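Local coordinates for protein putative racemase (Pseudovibrio sp. JE062, PDB 3NZG) that is a putative racemase, a magnesium-binding member of the enolase superfamily whose own function has not been established, at residues 9-14 with 77-82; 233-238 with 281-286; 173-178 with 207-212; 138-143 with 338-343. All blocks are in the same frame, centred on the assembly; numbering follows the deposited sequence.

How the contacts relate
Three of the four contacts lie in the enolase-type barrel; contact 1 stands apart in the N-terminal domain, its centre about 32 Å from that of contact 4 and about 40 Å from that of contact 3. Contacts 4 and 3 pair neighbouring strands along the barrel wall, while contact 2 starts from the next strand, 237-238, and reaches 281-286 by side chains alone; the centre of contact 3 is about 10 Å from each of the other two. D211 of contact 3 and E238 of contact 2 bind the same magnesium ion, and K177 NZ pairs with E238 OE1 at 2.7 Å. Contact 4 brings E339 to the other side of K177, its side chain about 6 Å from the metal.

Contact 1 of 4, residues 9-14 with 77-82; sequences VAPIKS and GRLPIE
I12 lies against the 77-82 loop, and its side chain can be followed outward over R78 and P80. CB sits 3.6 Å from R78 O. With chi1 at -66° CG1 swings to the side of the backbone N, where it meets R78 O at 3.1 Å and presses on P80 CG at 3.5 Å, tighter than usual for two carbons. CD1, at the tip, still touches both, and the isoleucine and the proline ring run antiparallel, one passing the other. The backbone of I12 is held twice by the loop: its N donates to R78 O, and its O accepts from G77 N at 2.8 Å. Here strand 12-22 of the N-terminal capping domain, as in enolase-superfamily proteins, begins beside the loop that leads into helix 83-93. Further back, L79 CD2 approaches V9 O at 3.4 Å and lies alongside the P11 ring, while V9 CG1 touches L79 CB and I81 CG2. The R78 guanidinium reaches E82 OE1 through NH2, and its NH1 bonds to N134 of a second subunit.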
loop_
_atom_site.group_PDB
_atom_site.type_symbol
_atom_site.label_atom_id
_atom_site.label_comp_id
_atom_site.label_asym_id
_atom_site.label_seq_id
_atom_site.Cartn_x
_atom_site.Cartn_y
_atom_site.Cartn_z
ATOM N N VAL D 9 42.410 -28.357 -13.683
ATOM C CA VAL D 9 41.850 -27.027 -13.461
ATOM C C VAL D 9 42.946 -26.007 -13.734
ATOM O O VAL D 9 43.610 -25.530 -12.813
ATOM C CB VAL D 9 41.356 -26.862 -12.013
ATOM C CG1 VAL D 9 40.667 -25.517 -11.854
ATOM C CG2 VAL D 9 40.411 -28.008 -11.649
ATOM N N ALA D 10 43.128 -25.675 -15.006
ATOM C CA ALA D 10 44.172 -24.743 -15.405
ATOM C C ALA D 10 43.660 -23.368 -15.797
ATOM O O ALA D 10 42.532 -23.215 -16.270
ATOM C CB ALA D 10 44.976 -25.338 -16.561
ATOM N N PRO D 11 44.501 -22.341 -15.620
ATOM C CA PRO D 11 44.139 -20.964 -15.957
ATOM C C PRO D 11 43.705 -20.821 -17.409
ATOM O O PRO D 11 44.147 -21.582 -18.281
ATOM C CB PRO D 11 45.429 -20.193 -15.683
ATOM C CG PRO D 11 46.056 -20.966 -14.583
ATOM C CD PRO D 11 45.848 -22.394 -15.028
ATOM N N ILE D 12 42.834 -19.845 -17.655
ATOM C CA ILE D 12 42.352 -19.549 -18.997
ATOM C C ILE D 12 43.503 -18.805 -19.665
ATOM O O ILE D 12 44.103 -17.921 -19.051
ATOM C CB ILE D 12 41.116 -18.621 -18.959
ATOM C CG1 ILE D 12 39.936 -19.343 -18.301
ATOM C CG2 ILE D 12 40.754 -18.171 -20.367
ATOM C CD1 ILE D 12 38.751 -18.431 -18.010
ATOM N N LYS D 13 43.804 -19.158 -20.913
ATOM C CA LYS D 13 44.902 -18.527 -21.642
ATOM C C LYS D 13 44.434 -17.534 -22.702
ATOM O O LYS D 13 45.089 -16.519 -22.947
ATOM C CB LYS D 13 45.781 -19.599 -22.300
ATOM C CG LYS D 13 46.992 -19.039 -23.052
ATOM C CD LYS D 13 47.882 -20.144 -23.623
ATOM C CE LYS D 13 47.160 -20.951 -24.703
ATOM N NZ LYS D 13 48.043 -21.985 -25.333
ATOM N N SER D 14 43.310 -17.825 -23.338
ATOM C CA SER D 14 42.794 -16.926 -24.357
ATOM C C SER D 14 41.290 -17.076 -24.543
ATOM O O SER D 14 40.702 -18.095 -24.179
ATOM C CB SER D 14 43.486 -17.187 -25.699
ATOM O OG SER D 14 43.014 -18.393 -26.280
ATOM N N GLY D 77 43.529 -15.757 -17.364
ATOM C CA GLY D 77 44.305 -16.032 -16.168
ATOM C C GLY D 77 43.508 -16.618 -15.020
ATOM O O GLY D 77 44.082 -17.040 -14.011
ATOM N N ARG D 78 42.186 -16.644 -15.161
ATOM C CA ARG D 78 41.331 -17.176 -14.105
ATOM C C ARG D 78 41.057 -18.660 -14.309
ATOM O O ARG D 78 41.103 -19.161 -15.431
ATOM C CB ARG D 78 39.997 -16.409 -14.062
ATOM C CG ARG D 78 40.131 -14.909 -13.810
ATOM C CD ARG D 78 40.800 -14.641 -12.471
ATOM N NE ARG D 78 40.027 -15.195 -11.360
ATOM C CZ ARG D 78 38.977 -14.594 -10.811
ATOM N NH1 ARG D 78 38.576 -13.410 -11.267
ATOM N NH2 ARG D 78 38.324 -15.178 -9.812
ATOM N N LEU D 79 40.791 -19.369 -13.216
ATOM C CA LEU D 79 40.471 -20.793 -13.301
ATOM C C LEU D 79 38.997 -20.895 -13.695
ATOM O O LEU D 79 38.125 -20.430 -12.961
ATOM C CB LEU D 79 40.690 -21.472 -11.951
ATOM C CG LEU D 79 42.111 -21.456 -11.391
ATOM C CD1 LEU D 79 42.131 -22.106 -10.014
ATOM C CD2 LEU D 79 43.039 -22.190 -12.348
ATOM N N PRO D 80 38.701 -21.525 -14.847
ATOM C CA PRO D 80 37.341 -21.700 -15.373
ATOM C C PRO D 80 36.295 -22.191 -14.378
ATOM O O PRO D 80 35.096 -21.995 -14.584
ATOM C CB PRO D 80 37.536 -22.691 -16.521
ATOM C CG PRO D 80 38.924 -22.407 -16.980
ATOM C CD PRO D 80 39.669 -22.262 -15.677
ATOM N N ILE D 81 36.740 -22.829 -13.306
ATOM C CA ILE D 81 35.821 -23.352 -12.313
ATOM C C ILE D 81 35.135 -22.252 -11.490
ATOM O O ILE D 81 34.050 -22.465 -10.945
ATOM C CB ILE D 81 36.548 -24.333 -11.365
ATOM C CG1 ILE D 81 35.538 -25.036 -10.461
ATOM C CG2 ILE D 81 37.582 -23.592 -10.537
ATOM C CD1 ILE D 81 36.141 -26.135 -9.608
ATOM N N GLU D 82 35.759 -21.081 -11.408
ATOM C CA GLU D 82 35.201 -19.964 -10.644
ATOM C C GLU D 82 34.314 -19.101 -11.539
ATOM O O GLU D 82 34.511 -17.893 -11.653
ATOM C CB GLU D 82 36.329 -19.110 -10.060
ATOM C CG GLU D 82 37.289 -19.866 -9.154
ATOM C CD GLU D 82 38.266 -18.940 -8.448
ATOM O OE1 GLU D 82 39.055 -18.258 -9.136
ATOM O OE2 GLU D 82 38.241 -18.885 -7.202
#

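Contact 2 of 4, residues 233-238 with 281-286; sequences ELYFAE and VHLLQS. With MG (magnesium ion), chain Q.
The backbones of 233-238 and 281-286 stay well apart, F236 and L283 being nearest at 8.5 Å between CA atoms, so side chains alone bridge them. Q285 NE2 donates to E238 OE1 at 2.8 Å, coming from above the carboxylate, 71° out of its plane; amide and carboxylate stand perpendicular. Both side chains reach out straight from CG (chi2 -173° in E238, -176° in Q285), so their flat ends meet. E238 OE2 binds the magnesium ion at 2.1 Å, while OE1 also takes a salt bridge from K177, so the carboxylate is probably fixed in rotation by three partners. Q285 NE2 also comes within 3.6 Å of F236 CZ, ring and amide planes almost at right angles. One methyl, L283 CD1, packs at 4.1 Å on F236 CD2 and reaches the edge of the Y235 ring, whose hydroxyl bonds to Q310. D211 and E264 supply the other two carboxylates on the metal, the trio of acidic ligands at the barrel strand ends that is characteristic of the enolase superfamily.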
loop_
_atom_site.group_PDB
_atom_site.type_symbol
_atom_site.label_atom_id
_atom_site.label_comp_id
_atom_site.label_asym_id
_atom_site.label_seq_id
_atom_site.Cartn_x
_atom_site.Cartn_y
_atom_site.Cartn_z
ATOM N N GLU D 233 -7.459 -22.841 -24.282
ATOM C CA GLU D 233 -6.518 -23.293 -23.258
ATOM C C GLU D 233 -5.053 -23.176 -23.684
ATOM O O GLU D 233 -4.258 -24.091 -23.437
ATOM C CB GLU D 233 -6.802 -24.752 -22.893
ATOM C CG GLU D 233 -8.265 -25.072 -22.629
ATOM C CD GLU D 233 -8.496 -26.562 -22.407
ATOM O OE1 GLU D 233 -7.980 -27.108 -21.406
ATOM O OE2 GLU D 233 -9.186 -27.187 -23.239
ATOM N N LEU D 234 -4.691 -22.070 -24.328
ATOM C CA LEU D 234 -3.308 -21.867 -24.763
ATOM C C LEU D 234 -2.381 -21.793 -23.545
ATOM O O LEU D 234 -2.776 -21.289 -22.493
ATOM C CB LEU D 234 -3.209 -20.583 -25.587
ATOM C CG LEU D 234 -4.188 -20.482 -26.767
ATOM C CD1 LEU D 234 -4.021 -19.135 -27.449
ATOM C CD2 LEU D 234 -3.932 -21.617 -27.759
ATOM N N TYR D 235 -1.149 -22.284 -23.685
ATOM C CA TYR D 235 -0.209 -22.278 -22.567
ATOM C C TYR D 235 0.200 -20.859 -22.164
ATOM O O TYR D 235 0.221 -20.542 -20.974
ATOM C CB TYR D 235 1.041 -23.110 -22.883
ATOM C CG TYR D 235 1.895 -23.367 -21.654
ATOM C CD1 TYR D 235 1.751 -24.541 -20.917
ATOM C CD2 TYR D 235 2.802 -22.410 -21.195
ATOM C CE1 TYR D 235 2.481 -24.758 -19.753
ATOM C CE2 TYR D 235 3.545 -22.615 -20.023
ATOM C CZ TYR D 235 3.378 -23.793 -19.306
ATOM O OH TYR D 235 4.090 -24.017 -18.147
ATOM N N PHE D 236 0.537 -20.016 -23.140
ATOM C CA PHE D 236 0.894 -18.624 -22.849
ATOM C C PHE D 236 0.746 -17.668 -24.036
ATOM O O PHE D 236 0.525 -18.093 -25.176
ATOM C CB PHE D 236 2.320 -18.509 -22.249
ATOM C CG PHE D 236 3.450 -18.785 -23.223
ATOM C CD1 PHE D 236 3.514 -18.151 -24.462
ATOM C CD2 PHE D 236 4.484 -19.637 -22.869
ATOM C CE1 PHE D 236 4.583 -18.360 -25.325
ATOM C CE2 PHE D 236 5.561 -19.847 -23.737
ATOM C CZ PHE D 236 5.609 -19.207 -24.963
ATOM N N ALA D 237 0.848 -16.372 -23.742
ATOM C CA ALA D 237 0.763 -15.313 -24.743
ATOM C C ALA D 237 2.083 -14.559 -24.657
ATOM O O ALA D 237 2.364 -13.882 -23.662
ATOM C CB ALA D 237 -0.409 -14.376 -24.441
ATOM N N GLU D 238 2.894 -14.698 -25.700
ATOM C CA GLU D 238 4.205 -14.073 -25.757
ATOM C C GLU D 238 4.259 -12.873 -26.699
ATOM O O GLU D 238 3.583 -12.837 -27.733
ATOM C CB GLU D 238 5.244 -15.123 -26.196
ATOM C CG GLU D 238 6.645 -14.582 -26.473
ATOM C CD GLU D 238 7.584 -15.640 -27.061
ATOM O OE1 GLU D 238 7.401 -16.842 -26.770
ATOM O OE2 GLU D 238 8.520 -15.264 -27.800
ATOM N N VAL D 281 4.395 -10.478 -14.842
ATOM C CA VAL D 281 4.289 -11.602 -15.782
ATOM C C VAL D 281 4.377 -12.986 -15.142
ATOM O O VAL D 281 4.965 -13.148 -14.081
ATOM C CB VAL D 281 5.344 -11.487 -16.921
ATOM C CG1 VAL D 281 5.093 -10.223 -17.715
ATOM C CG2 VAL D 281 6.752 -11.479 -16.350
ATOM N N HIS D 282 3.772 -13.981 -15.792
ATOM C CA HIS D 282 3.780 -15.355 -15.274
ATOM C C HIS D 282 5.030 -16.106 -15.689
ATOM O O HIS D 282 5.358 -17.140 -15.108
ATOM C CB HIS D 282 2.608 -16.191 -15.824
ATOM C CG HIS D 282 1.254 -15.613 -15.576
ATOM N ND1 HIS D 282 0.778 -14.518 -16.260
ATOM C CD2 HIS D 282 0.256 -16.006 -14.749
ATOM C CE1 HIS D 282 -0.457 -14.260 -15.866
ATOM N NE2 HIS D 282 -0.797 -15.149 -14.949
ATOM N N LEU D 283 5.727 -15.594 -16.694
ATOM C CA LEU D 283 6.872 -16.312 -17.225
ATOM C C LEU D 283 7.921 -15.411 -17.875
ATOM O O LEU D 283 7.584 -14.530 -18.663
ATOM C CB LEU D 283 6.327 -17.325 -18.239
ATOM C CG LEU D 283 7.229 -18.363 -18.903
ATOM C CD1 LEU D 283 6.372 -19.568 -19.230
ATOM C CD2 LEU D 283 7.897 -17.798 -20.148
ATOM N N LEU D 284 9.186 -15.650 -17.545
ATOM C CA LEU D 284 10.303 -14.876 -18.087
ATOM C C LEU D 284 10.973 -15.646 -19.225
ATOM O O LEU D 284 11.127 -16.870 -19.155
ATOM C CB LEU D 284 11.328 -14.605 -16.995
ATOM C CG LEU D 284 10.836 -13.783 -15.801
ATOM C CD1 LEU D 284 11.884 -13.794 -14.711
ATOM C CD2 LEU D 284 10.520 -12.370 -16.257
ATOM N N GLN D 285 11.388 -14.926 -20.260
ATOM C CA GLN D 285 12.014 -15.562 -21.413
ATOM C C GLN D 285 13.446 -15.100 -21.703
ATOM O O GLN D 285 13.914 -15.190 -22.837
ATOM C CB GLN D 285 11.127 -15.355 -22.641
ATOM C CG GLN D 285 9.716 -15.913 -22.441
ATOM C CD GLN D 285 8.839 -15.801 -23.673
ATOM O OE1 GLN D 285 8.613 -14.708 -24.196
ATOM N NE2 GLN D 285 8.335 -16.941 -24.144
ATOM N N SER D 286 14.127 -14.611 -20.669
ATOM C CA SER D 286 15.516 -14.162 -20.777
ATOM C C SER D 286 16.305 -15.223 -21.571
ATOM O O SER D 286 16.209 -16.408 -21.277
ATOM C CB SER D 286 16.114 -14.001 -19.374
ATOM O OG SER D 286 15.317 -13.127 -18.573
HETATM MG MG MG Q . 9.507 -14.554 -29.540
HETATM O O HOH W 1 8.609 -12.906 -30.019
#

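Contact 3 of 4, residues 173-178 with 207-212; sequences IRAVKV and DMMVDY. With MG (magnesium ion), chain Q.
R174 starts the pairing, its O accepting from D207 N just before strand 175-178 runs alongside 207-211. A175 CB touches D207 CB and, at 3.9 Å, M209 CE, the selenomethionine being bent back at chi2 (74°) over the alanine. V176 is bonded on both backbone atoms: its N donates to D207 O, and its O accepts from M209 N at 2.9 Å, in the carbonyl plane and nearly straight (171° at the hydrogen). These are neighbouring parallel strands of the barrel, joined through helix 188-202 in a beta-alpha-beta crossover. K177 then crosses M209 at about a right angle, CB and CG against M209 CB. A bend at chi3 (78°) carries CE and NZ across to D211 at a slant; NZ is merely a near neighbour of D211 OD2, at 3.6 Å, its stronger partner being E238, and it also bonds to Y141 OH. D211 OD2 binds the magnesium ion at 2.2 Å, while OD1 accepts from a metal-bound water at 2.6 Å and from L213 N. V178 N bonds M209 O and V178 O takes D211 N at 2.9 Å. On the helix-covered face, with V176, M208 and V210, V178 CG2 meets M208 CE at 3.8 Å and V210 CG2.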
loop_
_atom_site.group_PDB
_atom_site.type_symbol
_atom_site.label_atom_id
_atom_site.label_comp_id
_atom_site.label_asym_id
_atom_site.label_seq_id
_atom_site.Cartn_x
_atom_site.Cartn_y
_atom_site.Cartn_z
ATOM N N ILE D 173 5.576 -34.617 -29.784
ATOM C CA ILE D 173 6.106 -33.400 -29.175
ATOM C C ILE D 173 5.065 -32.957 -28.151
ATOM O O ILE D 173 3.892 -32.811 -28.483
ATOM C CB ILE D 173 6.305 -32.303 -30.229
ATOM C CG1 ILE D 173 7.252 -32.811 -31.321
ATOM C CG2 ILE D 173 6.866 -31.042 -29.578
ATOM C CD1 ILE D 173 8.570 -33.370 -30.788
ATOM N N ARG D 174 5.495 -32.749 -26.910
ATOM C CA ARG D 174 4.582 -32.383 -25.833
ATOM C C ARG D 174 4.001 -30.978 -25.935
ATOM O O ARG D 174 2.916 -30.711 -25.417
ATOM C CB ARG D 174 5.278 -32.537 -24.479
ATOM C CG ARG D 174 5.945 -33.890 -24.233
ATOM C CD ARG D 174 4.940 -35.020 -24.053
ATOM N NE ARG D 174 5.594 -36.294 -23.741
ATOM C CZ ARG D 174 6.007 -36.663 -22.529
ATOM N NH1 ARG D 174 5.836 -35.861 -21.482
ATOM N NH2 ARG D 174 6.600 -37.840 -22.365
ATOM N N ALA D 175 4.720 -30.080 -26.595
ATOM C CA ALA D 175 4.250 -28.704 -26.731
ATOM C C ALA D 175 4.922 -28.001 -27.901
ATOM O O ALA D 175 6.083 -28.256 -28.203
ATOM C CB ALA D 175 4.520 -27.938 -25.438
ATOM N N VAL D 176 4.178 -27.115 -28.553
ATOM C CA VAL D 176 4.705 -26.367 -29.686
ATOM C C VAL D 176 4.260 -24.912 -29.594
ATOM O O VAL D 176 3.252 -24.604 -28.956
ATOM C CB VAL D 176 4.203 -26.943 -31.044
ATOM C CG1 VAL D 176 4.523 -28.424 -31.134
ATOM C CG2 VAL D 176 2.712 -26.727 -31.195
ATOM N N LYS D 177 5.025 -24.025 -30.223
ATOM C CA LYS D 177 4.684 -22.605 -30.249
ATOM C C LYS D 177 4.482 -22.177 -31.697
ATOM O O LYS D 177 5.286 -22.504 -32.574
ATOM C CB LYS D 177 5.798 -21.754 -29.617
ATOM C CG LYS D 177 5.529 -20.251 -29.674
ATOM C CD LYS D 177 6.469 -19.448 -28.757
ATOM C CE LYS D 177 7.857 -19.272 -29.352
ATOM N NZ LYS D 177 8.726 -18.468 -28.437
ATOM N N VAL D 178 3.398 -21.453 -31.941
ATOM C CA VAL D 178 3.086 -20.954 -33.273
ATOM C C VAL D 178 3.161 -19.432 -33.209
ATOM O O VAL D 178 3.082 -18.847 -32.129
ATOM C CB VAL D 178 1.666 -21.360 -33.716
ATOM C CG1 VAL D 178 1.535 -22.883 -33.728
ATOM C CG2 VAL D 178 0.636 -20.737 -32.787
ATOM N N ASP D 207 0.280 -29.072 -25.766
ATOM C CA ASP D 207 0.182 -27.685 -25.333
ATOM C C ASP D 207 0.577 -26.758 -26.465
ATOM O O ASP D 207 1.492 -27.053 -27.237
ATOM C CB ASP D 207 1.054 -27.427 -24.101
ATOM C CG ASP D 207 0.330 -27.747 -22.810
ATOM O OD1 ASP D 207 -0.862 -27.364 -22.694
ATOM O OD2 ASP D 207 0.943 -28.368 -21.916
HETATM N N MSE D 208 -0.133 -25.642 -26.570
HETATM C CA MSE D 208 0.134 -24.682 -27.624
HETATM C C MSE D 208 0.443 -23.289 -27.073
HETATM O O MSE D 208 -0.380 -22.685 -26.379
HETATM C CB MSE D 208 -1.071 -24.600 -28.567
HETATM C CG MSE D 208 -0.759 -24.004 -29.937
HETATM SE SE MSE D 208 -2.323 -23.960 -31.088
HETATM C CE MSE D 208 -2.583 -22.046 -31.215
HETATM N N MSE D 209 1.642 -22.801 -27.372
HETATM C CA MSE D 209 2.063 -21.464 -26.955
HETATM C C MSE D 209 1.889 -20.570 -28.174
HETATM O O MSE D 209 1.920 -21.049 -29.307
HETATM C CB MSE D 209 3.537 -21.457 -26.534
HETATM C CG MSE D 209 3.836 -22.151 -25.228
HETATM SE SE MSE D 209 3.754 -24.090 -25.318
HETATM C CE MSE D 209 4.720 -24.496 -23.686
ATOM N N VAL D 210 1.693 -19.275 -27.960
ATOM C CA VAL D 210 1.536 -18.372 -29.087
ATOM C C VAL D 210 2.455 -17.165 -28.971
ATOM O O VAL D 210 2.551 -16.534 -27.914
ATOM C CB VAL D 210 0.075 -17.872 -29.228
ATOM C CG1 VAL D 210 -0.050 -16.986 -30.461
ATOM C CG2 VAL D 210 -0.875 -19.052 -29.330
ATOM N N ASP D 211 3.143 -16.862 -30.067
ATOM C CA ASP D 211 4.053 -15.723 -30.127
ATOM C C ASP D 211 3.375 -14.691 -31.027
ATOM O O ASP D 211 3.156 -14.947 -32.215
ATOM C CB ASP D 211 5.391 -16.154 -30.736
ATOM C CG ASP D 211 6.495 -15.146 -30.499
ATOM O OD1 ASP D 211 6.227 -13.925 -30.574
ATOM O OD2 ASP D 211 7.641 -15.584 -30.249
ATOM N N TYR D 212 3.035 -13.533 -30.471
ATOM C CA TYR D 212 2.359 -12.504 -31.248
ATOM C C TYR D 212 3.308 -11.526 -31.936
ATOM O O TYR D 212 2.869 -10.601 -32.619
ATOM C CB TYR D 212 1.356 -11.758 -30.354
ATOM C CG TYR D 212 0.245 -12.652 -29.836
ATOM C CD1 TYR D 212 -0.963 -12.765 -30.516
ATOM C CD2 TYR D 212 0.420 -13.417 -28.679
ATOM C CE1 TYR D 212 -1.973 -13.618 -30.061
ATOM C CE2 TYR D 212 -0.583 -14.274 -28.216
ATOM C CZ TYR D 212 -1.775 -14.370 -28.915
ATOM O OH TYR D 212 -2.760 -15.221 -28.481
HETATM MG MG MG Q . 9.507 -14.554 -29.540
HETATM O O HOH W 1 8.609 -12.906 -30.019
#

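Contact 4 of 4, residues 138-143 with 338-343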
loop_
_atom_site.group_PDB
_atom_site.type_symbol
_atom_site.label_atom_id
_atom_site.label_comp_id
_atom_site.label_asym_id
_atom_site.label_seq_id
_atom_site.Cartn_x
_atom_site.Cartn_y
_atom_site.Cartn_z
ATOM N N VAL D 138 13.817 -34.388 -19.819
ATOM C CA VAL D 138 13.246 -33.054 -19.933
ATOM C C VAL D 138 12.488 -33.035 -21.249
ATOM O O VAL D 138 12.801 -33.803 -22.166
ATOM C CB VAL D 138 14.322 -31.935 -19.940
ATOM C CG1 VAL D 138 15.080 -31.944 -18.625
ATOM C CG2 VAL D 138 15.264 -32.102 -21.118
ATOM N N HIS D 139 11.480 -32.179 -21.335
ATOM C CA HIS D 139 10.686 -32.070 -22.546
ATOM C C HIS D 139 10.603 -30.619 -22.966
ATOM O O HIS D 139 10.130 -29.767 -22.217
ATOM C CB HIS D 139 9.288 -32.637 -22.310
ATOM C CG HIS D 139 9.298 -34.043 -21.798
ATOM N ND1 HIS D 139 9.559 -34.351 -20.481
ATOM C CD2 HIS D 139 9.157 -35.226 -22.442
ATOM C CE1 HIS D 139 9.584 -35.664 -20.335
ATOM N NE2 HIS D 139 9.344 -36.218 -21.511
ATOM N N PRO D 140 11.065 -30.316 -24.181
ATOM C CA PRO D 140 11.030 -28.942 -24.673
ATOM C C PRO D 140 9.766 -28.680 -25.455
ATOM O O PRO D 140 9.029 -29.607 -25.789
ATOM C CB PRO D 140 12.232 -28.896 -25.595
ATOM C CG PRO D 140 12.098 -30.238 -26.294
ATOM C CD PRO D 140 11.787 -31.191 -25.129
ATOM N N TYR D 141 9.501 -27.410 -25.719
ATOM C CA TYR D 141 8.375 -27.071 -26.562
ATOM C C TYR D 141 9.137 -26.672 -27.813
ATOM O O TYR D 141 10.271 -26.200 -27.730
ATOM C CB TYR D 141 7.534 -25.921 -25.984
ATOM C CG TYR D 141 8.090 -24.512 -26.071
ATOM C CD1 TYR D 141 8.163 -23.834 -27.292
ATOM C CD2 TYR D 141 8.457 -23.822 -24.914
ATOM C CE1 TYR D 141 8.580 -22.505 -27.353
ATOM C CE2 TYR D 141 8.877 -22.498 -24.964
ATOM C CZ TYR D 141 8.934 -21.843 -26.182
ATOM O OH TYR D 141 9.340 -20.532 -26.223
ATOM N N LEU D 142 8.558 -26.909 -28.977
ATOM C CA LEU D 142 9.250 -26.567 -30.203
ATOM C C LEU D 142 8.545 -25.427 -30.894
ATOM O O LEU D 142 7.328 -25.428 -31.032
ATOM C CB LEU D 142 9.328 -27.778 -31.144
ATOM C CG LEU D 142 10.173 -28.984 -30.709
ATOM C CD1 LEU D 142 10.113 -30.056 -31.800
ATOM C CD2 LEU D 142 11.617 -28.572 -30.478
ATOM N N THR D 143 9.329 -24.445 -31.316
ATOM C CA THR D 143 8.797 -23.287 -32.012
ATOM C C THR D 143 8.715 -23.628 -33.493
ATOM O O THR D 143 9.716 -23.974 -34.120
ATOM C CB THR D 143 9.707 -22.065 -31.796
ATOM O OG1 THR D 143 9.794 -21.792 -30.391
ATOM C CG2 THR D 143 9.147 -20.850 -32.510
ATOM N N PHE D 338 10.656 -25.887 -22.048
ATOM C CA PHE D 338 11.681 -24.886 -22.291
ATOM C C PHE D 338 11.814 -24.776 -23.806
ATOM O O PHE D 338 11.599 -25.759 -24.524
ATOM C CB PHE D 338 13.006 -25.298 -21.638
ATOM C CG PHE D 338 13.637 -26.522 -22.242
ATOM C CD1 PHE D 338 14.745 -26.406 -23.083
ATOM C CD2 PHE D 338 13.149 -27.796 -21.950
ATOM C CE1 PHE D 338 15.363 -27.542 -23.622
ATOM C CE2 PHE D 338 13.759 -28.938 -22.484
ATOM C CZ PHE D 338 14.867 -28.811 -23.319
ATOM N N GLU D 339 12.148 -23.590 -24.304
ATOM C CA GLU D 339 12.255 -23.420 -25.746
ATOM C C GLU D 339 13.438 -24.157 -26.343
ATOM O O GLU D 339 14.547 -24.140 -25.802
ATOM C CB GLU D 339 12.316 -21.944 -26.138
ATOM C CG GLU D 339 12.512 -21.734 -27.635
ATOM C CD GLU D 339 12.151 -20.343 -28.101
ATOM O OE1 GLU D 339 12.605 -19.346 -27.489
ATOM O OE2 GLU D 339 11.409 -20.253 -29.097
ATOM N N TYR D 340 13.178 -24.808 -27.468
ATOM C CA TYR D 340 14.189 -25.580 -28.168
ATOM C C TYR D 340 13.821 -25.582 -29.648
ATOM O O TYR D 340 12.643 -25.668 -30.003
ATOM C CB TYR D 340 14.205 -27.020 -27.641
ATOM C CG TYR D 340 15.429 -27.824 -28.021
ATOM C CD1 TYR D 340 16.616 -27.699 -27.301
ATOM C CD2 TYR D 340 15.401 -28.716 -29.097
ATOM C CE1 TYR D 340 17.750 -28.441 -27.637
ATOM C CE2 TYR D 340 16.527 -29.464 -29.446
ATOM C CZ TYR D 340 17.698 -29.324 -28.711
ATOM O OH TYR D 340 18.813 -30.061 -29.042
ATOM N N VAL D 341 14.833 -25.464 -30.499
ATOM C CA VAL D 341 14.637 -25.484 -31.942
ATOM C C VAL D 341 15.268 -26.784 -32.414
ATOM O O VAL D 341 16.459 -27.008 -32.220
ATOM C CB VAL D 341 15.327 -24.290 -32.620
ATOM C CG1 VAL D 341 14.567 -23.013 -32.315
ATOM C CG2 VAL D 341 16.763 -24.168 -32.129
ATOM N N HIS D 342 14.453 -27.648 -33.009
ATOM C CA HIS D 342 14.932 -28.941 -33.473
ATOM C C HIS D 342 15.141 -28.967 -34.980
ATOM O O HIS D 342 14.326 -28.440 -35.737
ATOM C CB HIS D 342 13.948 -30.034 -33.063
ATOM C CG HIS D 342 14.505 -31.416 -33.182
ATOM N ND1 HIS D 342 14.725 -32.026 -34.397
ATOM C CD2 HIS D 342 14.926 -32.291 -32.239
ATOM C CE1 HIS D 342 15.260 -33.217 -34.197
ATOM N NE2 HIS D 342 15.392 -33.402 -32.895
ATOM N N PRO D 343 16.245 -29.590 -35.429
ATOM C CA PRO D 343 16.635 -29.727 -36.838
ATOM C C PRO D 343 15.517 -30.207 -37.762
ATOM O O PRO D 343 15.311 -29.656 -38.849
ATOM C CB PRO D 343 17.781 -30.729 -36.777
ATOM C CG PRO D 343 18.398 -30.445 -35.447
ATOM C CD PRO D 343 17.196 -30.304 -34.559
#
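P140 lies over the face of the F338 ring, its CB 3.7 Å from the centroid in a CH-pi contact, and the same CB presses on Y340 CB at 3.4 Å. F338 gets there from a backbone that turns its CB away: with chi1 at 66° the ring folds back across the proline, and V138 CG2 reaches its CE2. A second CH-pi contact runs the other way, E339 CA over the Y141 ring, whose OH, met by K177, sits 3.3 Å from E339 CB. Beyond them, L142 CD2 meets the edge of the Y340 ring and packs on H342 CB. The backbone underneath is a short parallel pairing in the barrel wall, with Y141 N donating to F338 O at 2.9 Å and a weak bond from Y340 N to Y141 O. Outside the pair, N315 N bonds E339 OE1, and F366 packs on P140 and F338. T143 N is buried without a partner in the model, so the backbone pairing stops short there and the contact rests mostly on apolar and CH-pi packing.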